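PDB 4ZKQ: uncharacterized protein from Cricetid herpesvirus 2, which binds chemokines and probably serves the rodent gammaherpesvirus as a decoy receptor that keeps them from their host receptors. Local coordinates for residues Thr108-Gly111 with Glu115-Val118; Val102-Leu107 with Pro119-Val124. All blocks are in the same frame, centred on the assembly; numbering follows the deposited sequence.

Contact 1: residues Thr108-Gly111 with Glu115-Val118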
loop_
_atom_site.group_PDB
_atom_site.type_symbol
_atom_site.label_atom_id
_atom_site.label_comp_id
_atom_site.label_asym_id
_atom_site.label_seq_id
_atom_site.Cartn_x
_atom_site.Cartn_y
_atom_site.Cartn_z
ATOM N N THR A 108 20.895 -0.341 -9.168
ATOM C CA THR A 108 20.709 0.464 -7.972
ATOM C C THR A 108 19.225 0.677 -7.689
ATOM O O THR A 108 18.379 0.569 -8.580
ATOM C CB THR A 108 21.407 1.826 -8.087
ATOM O OG1 THR A 108 20.833 2.570 -9.167
ATOM C CG2 THR A 108 22.915 1.642 -8.321
ATOM N N VAL A 109 18.919 0.972 -6.433
ATOM C CA VAL A 109 17.559 1.272 -6.036
ATOM C C VAL A 109 17.577 2.379 -5.015
ATOM O O VAL A 109 18.574 2.575 -4.322
ATOM C CB VAL A 109 16.831 0.040 -5.436
ATOM C CG1 VAL A 109 16.921 -1.146 -6.364
ATOM C CG2 VAL A 109 17.397 -0.330 -4.069
ATOM N N PHE A 110 16.479 3.113 -4.929
ATOM C CA PHE A 110 16.295 4.027 -3.821
ATOM C C PHE A 110 14.829 4.105 -3.441
ATOM O O PHE A 110 13.946 3.630 -4.153
ATOM C CB PHE A 110 16.852 5.424 -4.142
ATOM C CG PHE A 110 16.295 6.057 -5.390
ATOM C CD1 PHE A 110 16.821 5.750 -6.632
ATOM C CD2 PHE A 110 15.281 6.994 -5.315
ATOM C CE1 PHE A 110 16.327 6.345 -7.777
ATOM C CE2 PHE A 110 14.781 7.593 -6.460
ATOM C CZ PHE A 110 15.308 7.270 -7.690
ATOM N N GLY A 111 14.586 4.687 -2.281
ATOM C CA GLY A 111 13.241 4.830 -1.774
ATOM C C GLY A 111 13.279 5.776 -0.605
ATOM O O GLY A 111 14.314 6.382 -0.338
ATOM N N GLU A 115 19.120 6.206 0.322
ATOM C CA GLU A 115 19.751 6.770 -0.865
ATOM C C GLU A 115 20.001 5.734 -1.953
ATOM O O GLU A 115 20.076 4.537 -1.678
ATOM C CB GLU A 115 21.087 7.417 -0.482
ATOM C CG GLU A 115 22.177 6.394 -0.134
ATOM C CD GLU A 115 23.410 7.021 0.491
ATOM O OE1 GLU A 115 23.553 8.261 0.425
ATOM O OE2 GLU A 115 24.237 6.268 1.051
ATOM N N GLU A 116 20.155 6.206 -3.189
ATOM C CA GLU A 116 20.493 5.326 -4.301
ATOM C C GLU A 116 21.734 4.512 -3.989
ATOM O O GLU A 116 22.771 5.050 -3.613
ATOM C CB GLU A 116 20.705 6.119 -5.594
ATOM C CG GLU A 116 21.034 5.209 -6.768
ATOM C CD GLU A 116 21.332 5.953 -8.050
ATOM O OE1 GLU A 116 21.420 7.203 -8.026
ATOM O OE2 GLU A 116 21.481 5.273 -9.080
ATOM N N HIS A 117 21.615 3.199 -4.156
ATOM C CA HIS A 117 22.672 2.276 -3.772
ATOM C C HIS A 117 22.493 0.957 -4.497
ATOM O O HIS A 117 21.400 0.641 -4.950
ATOM C CB HIS A 117 22.641 2.030 -2.263
ATOM C CG HIS A 117 21.476 1.198 -1.826
ATOM N ND1 HIS A 117 20.191 1.690 -1.761
ATOM C CD2 HIS A 117 21.393 -0.108 -1.462
ATOM C CE1 HIS A 117 19.370 0.732 -1.363
ATOM N NE2 HIS A 117 20.079 -0.365 -1.172
ATOM N N VAL A 118 23.564 0.183 -4.587
ATOM C CA VAL A 118 23.475 -1.197 -5.041
ATOM C C VAL A 118 22.854 -2.032 -3.921
ATOM O O VAL A 118 23.438 -2.124 -2.840
ATOM C CB VAL A 118 24.858 -1.764 -5.405
ATOM C CG1 VAL A 118 24.764 -3.229 -5.796
ATOM C CG2 VAL A 118 25.487 -0.954 -6.526
#

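Contact 2: residues Val102-Leu107 with Pro119-Val124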
loop_
_atom_site.group_PDB
_atom_site.type_symbol
_atom_site.label_atom_id
_atom_site.label_comp_id
_atom_site.label_asym_id
_atom_site.label_seq_id
_atom_site.Cartn_x
_atom_site.Cartn_y
_atom_site.Cartn_z
ATOM N N VAL A 102 25.231 -7.916 -17.798
ATOM C CA VAL A 102 24.979 -6.909 -16.777
ATOM C C VAL A 102 25.372 -7.490 -15.432
ATOM O O VAL A 102 25.019 -8.623 -15.104
ATOM C CB VAL A 102 23.501 -6.459 -16.768
ATOM C CG1 VAL A 102 23.237 -5.482 -15.632
ATOM C CG2 VAL A 102 23.144 -5.815 -18.094
ATOM N N ASN A 103 26.129 -6.712 -14.667
ATOM C CA ASN A 103 26.594 -7.144 -13.357
ATOM C C ASN A 103 25.592 -6.736 -12.286
ATOM O O ASN A 103 24.863 -5.760 -12.454
ATOM C CB ASN A 103 27.971 -6.544 -13.048
ATOM C CG ASN A 103 29.048 -7.015 -14.011
ATOM O OD1 ASN A 103 29.169 -8.208 -14.292
ATOM N ND2 ASN A 103 29.838 -6.075 -14.523
ATOM N N GLU A 104 25.564 -7.487 -11.190
ATOM C CA GLU A 104 24.721 -7.156 -10.045
ATOM C C GLU A 104 24.976 -5.724 -9.581
ATOM O O GLU A 104 24.062 -5.037 -9.125
ATOM C CB GLU A 104 24.972 -8.137 -8.893
ATOM C CG GLU A 104 24.592 -9.571 -9.218
ATOM C CD GLU A 104 24.863 -10.540 -8.082
ATOM O OE1 GLU A 104 25.599 -10.191 -7.132
ATOM O OE2 GLU A 104 24.329 -11.666 -8.144
ATOM N N SER A 105 26.218 -5.274 -9.726
ATOM C CA SER A 105 26.619 -3.945 -9.276
ATOM C C SER A 105 26.082 -2.831 -10.162
ATOM O O SER A 105 26.161 -1.659 -9.803
ATOM C CB SER A 105 28.144 -3.854 -9.215
ATOM O OG SER A 105 28.662 -4.791 -8.288
ATOM N N ASP A 106 25.544 -3.190 -11.322
ATOM C CA ASP A 106 24.937 -2.206 -12.211
ATOM C C ASP A 106 23.521 -1.825 -11.780
ATOM O O ASP A 106 22.959 -0.847 -12.273
ATOM C CB ASP A 106 24.905 -2.740 -13.643
ATOM C CG ASP A 106 26.283 -2.817 -14.269
ATOM O OD1 ASP A 106 27.085 -1.880 -14.064
ATOM O OD2 ASP A 106 26.563 -3.816 -14.959
ATOM N N LEU A 107 22.941 -2.614 -10.880
ATOM C CA LEU A 107 21.604 -2.334 -10.359
ATOM C C LEU A 107 21.672 -1.420 -9.148
ATOM O O LEU A 107 22.405 -1.698 -8.202
ATOM C CB LEU A 107 20.897 -3.637 -9.971
ATOM C CG LEU A 107 19.574 -3.520 -9.206
ATOM C CD1 LEU A 107 18.472 -2.946 -10.091
ATOM C CD2 LEU A 107 19.173 -4.878 -8.637
ATOM N N PRO A 119 21.680 -2.649 -4.171
ATOM C CA PRO A 119 21.010 -3.379 -3.088
ATOM C C PRO A 119 21.833 -4.558 -2.618
ATOM O O PRO A 119 22.744 -4.999 -3.319
ATOM C CB PRO A 119 19.694 -3.847 -3.725
ATOM C CG PRO A 119 19.974 -3.904 -5.185
ATOM C CD PRO A 119 20.966 -2.799 -5.454
ATOM N N GLN A 120 21.525 -5.050 -1.428
ATOM C CA GLN A 120 22.222 -6.195 -0.880
ATOM C C GLN A 120 21.746 -7.459 -1.587
ATOM O O GLN A 120 20.542 -7.664 -1.739
ATOM C CB GLN A 120 21.978 -6.285 0.616
ATOM C CG GLN A 120 22.744 -7.382 1.297
ATOM C CD GLN A 120 22.634 -7.301 2.797
ATOM O OE1 GLN A 120 22.232 -6.274 3.352
ATOM N NE2 GLN A 120 22.977 -8.387 3.467
ATOM N N PHE A 121 22.688 -8.284 -2.039
ATOM C CA PHE A 121 22.358 -9.530 -2.732
ATOM C C PHE A 121 22.554 -10.737 -1.831
ATOM O O PHE A 121 23.451 -10.758 -0.989
ATOM C CB PHE A 121 23.211 -9.700 -3.991
ATOM C CG PHE A 121 22.702 -8.937 -5.180
ATOM C CD1 PHE A 121 22.876 -7.571 -5.269
ATOM C CD2 PHE A 121 22.053 -9.592 -6.214
ATOM C CE1 PHE A 121 22.414 -6.868 -6.359
ATOM C CE2 PHE A 121 21.587 -8.896 -7.307
ATOM C CZ PHE A 121 21.768 -7.529 -7.380
ATOM N N VAL A 122 21.699 -11.738 -2.017
ATOM C CA VAL A 122 21.812 -13.006 -1.314
ATOM C C VAL A 122 21.472 -14.143 -2.262
ATOM O O VAL A 122 20.848 -13.930 -3.302
ATOM C CB VAL A 122 20.878 -13.093 -0.091
ATOM C CG1 VAL A 122 21.333 -12.143 1.001
ATOM C CG2 VAL A 122 19.429 -12.807 -0.492
ATOM N N THR A 123 21.898 -15.345 -1.899
ATOM C CA THR A 123 21.451 -16.551 -2.572
ATOM C C THR A 123 20.641 -17.348 -1.572
ATOM O O THR A 123 21.059 -17.510 -0.423
ATOM C CB THR A 123 22.628 -17.388 -3.106
ATOM O OG1 THR A 123 23.409 -16.588 -4.000
ATOM C CG2 THR A 123 22.121 -18.624 -3.843
ATOM N N VAL A 124 19.472 -17.818 -1.996
ATOM C CA VAL A 124 18.632 -18.658 -1.149
ATOM C C VAL A 124 18.232 -19.915 -1.913
ATOM O O VAL A 124 18.256 -19.934 -3.143
ATOM C CB VAL A 124 17.354 -17.921 -0.679
ATOM C CG1 VAL A 124 17.708 -16.704 0.174
ATOM C CG2 VAL A 124 16.499 -17.516 -1.869
#

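Contact 1: residues Thr108-Gly111 with Glu115-Val118
E116 leans over the side of the strand T108-G111, and its side chain can be followed atom by atom. CB lies 4.0 Å from CD1 of F110, meeting that ring obliquely, CG comes 3.7 Å from CB of T108, and CD lies 3.6 Å from T108 OG1. With CG anti to the backbone N (chi1 -179°) and the chain extended beyond it, the carboxylate is carried up to the threonine, where OG1 of T108 donates a hydrogen bond of 2.8 Å to the anti lone pair of E116 OE2. The other oxygen, OE1, accepts from the backbone N of M259, so the carboxylate ties T108 to a distant loop. Beside this, V109 and H117 form an antiparallel hydrogen-bonded pair, the only bridge between the two segments, where the edge strands of two sheets meet: V109 N to H117 O is 2.9 Å, and H117 N returns to V109 O at 3.1 Å. The chain turns a corner at E116, while T108 and F110 use their backbones on the far side to bond R151 and V149 of strand 147-152. Both V109 and H117 direct their side chains to the face that meets A138 of strand 132-143. There CE1 of H117 lies 3.5 Å from CG2 of V109, and a hydrogen bond from H117 ND1 to E115 O, 2.9 Å, helps hold the ring's rotation.

Contact 2: residues Val102-Leu107 with Pro119-Val124
E104 and F121 are brought together by similar first torsions, each placing CG beside its own backbone N and anti to the carbonyl carbon (chi1 -64° for E104, -82° for F121), and the glutamate chain then runs on extended across the phenyl ring. The setting is a short 3-10 turn, 104-106, in the loop leading to strand 108-111, packed against strand 117-125 at the edge of a mixed beta-sheet. No hydrogen bond crosses between the two segments; the contact is made by side-chain packing. CB of E104 sits over one face of the F121 ring, 3.8 Å from its centroid and close to the ring normal, a CH-pi contact. Further along the chain, from the CZ end of the ring toward CG, the carboxylate stacks on it with the planes 13° apart, CD of E104 being 3.5 Å from CD2 of F121. That flat pose is probably steadied by R134 of strand 132-143, whose NE makes a salt bridge with E104 OE2, and W94 meets the F121 ring edge-to-face. The turn itself is closed by D106, whose OD2 accepts from N103 N while D106 N bonds back to N103 O. Beyond the glutamate, CD2 of L107 touches both P119 CG at 3.7 Å and F121 CZ at 3.9 Å, and W94 and F136 also pack on this leucine. Its carbonyl O is buried with no hydrogen-bonding partner in the model, and the nearest atom of P119 is CD, 3.3 Å from L107 O.

Overall arrangement
Contacts 1 and 2 lie on the same side of the chain's centre, with their own centres about 12 Å apart, and contact 1 lies within the span of contact 2: 102-107 continues directly into 108-111 and, after three residues, 115-118 continues into 119-124. Contact 1 thus forms the closed end of the excursion and contact 2 its base. Strand 117-125 serves both. It is an outermost strand of the seven-strand mixed sheet, whereas strand 108-111 is an outermost strand of a four-strand antiparallel sheet, so the single V109-H117 pair joins the edges of two sheets in the N-terminal half of this chemokine-binding protein. V118 joins the contacts, its CG2 lying 3.4 Å from S105 O.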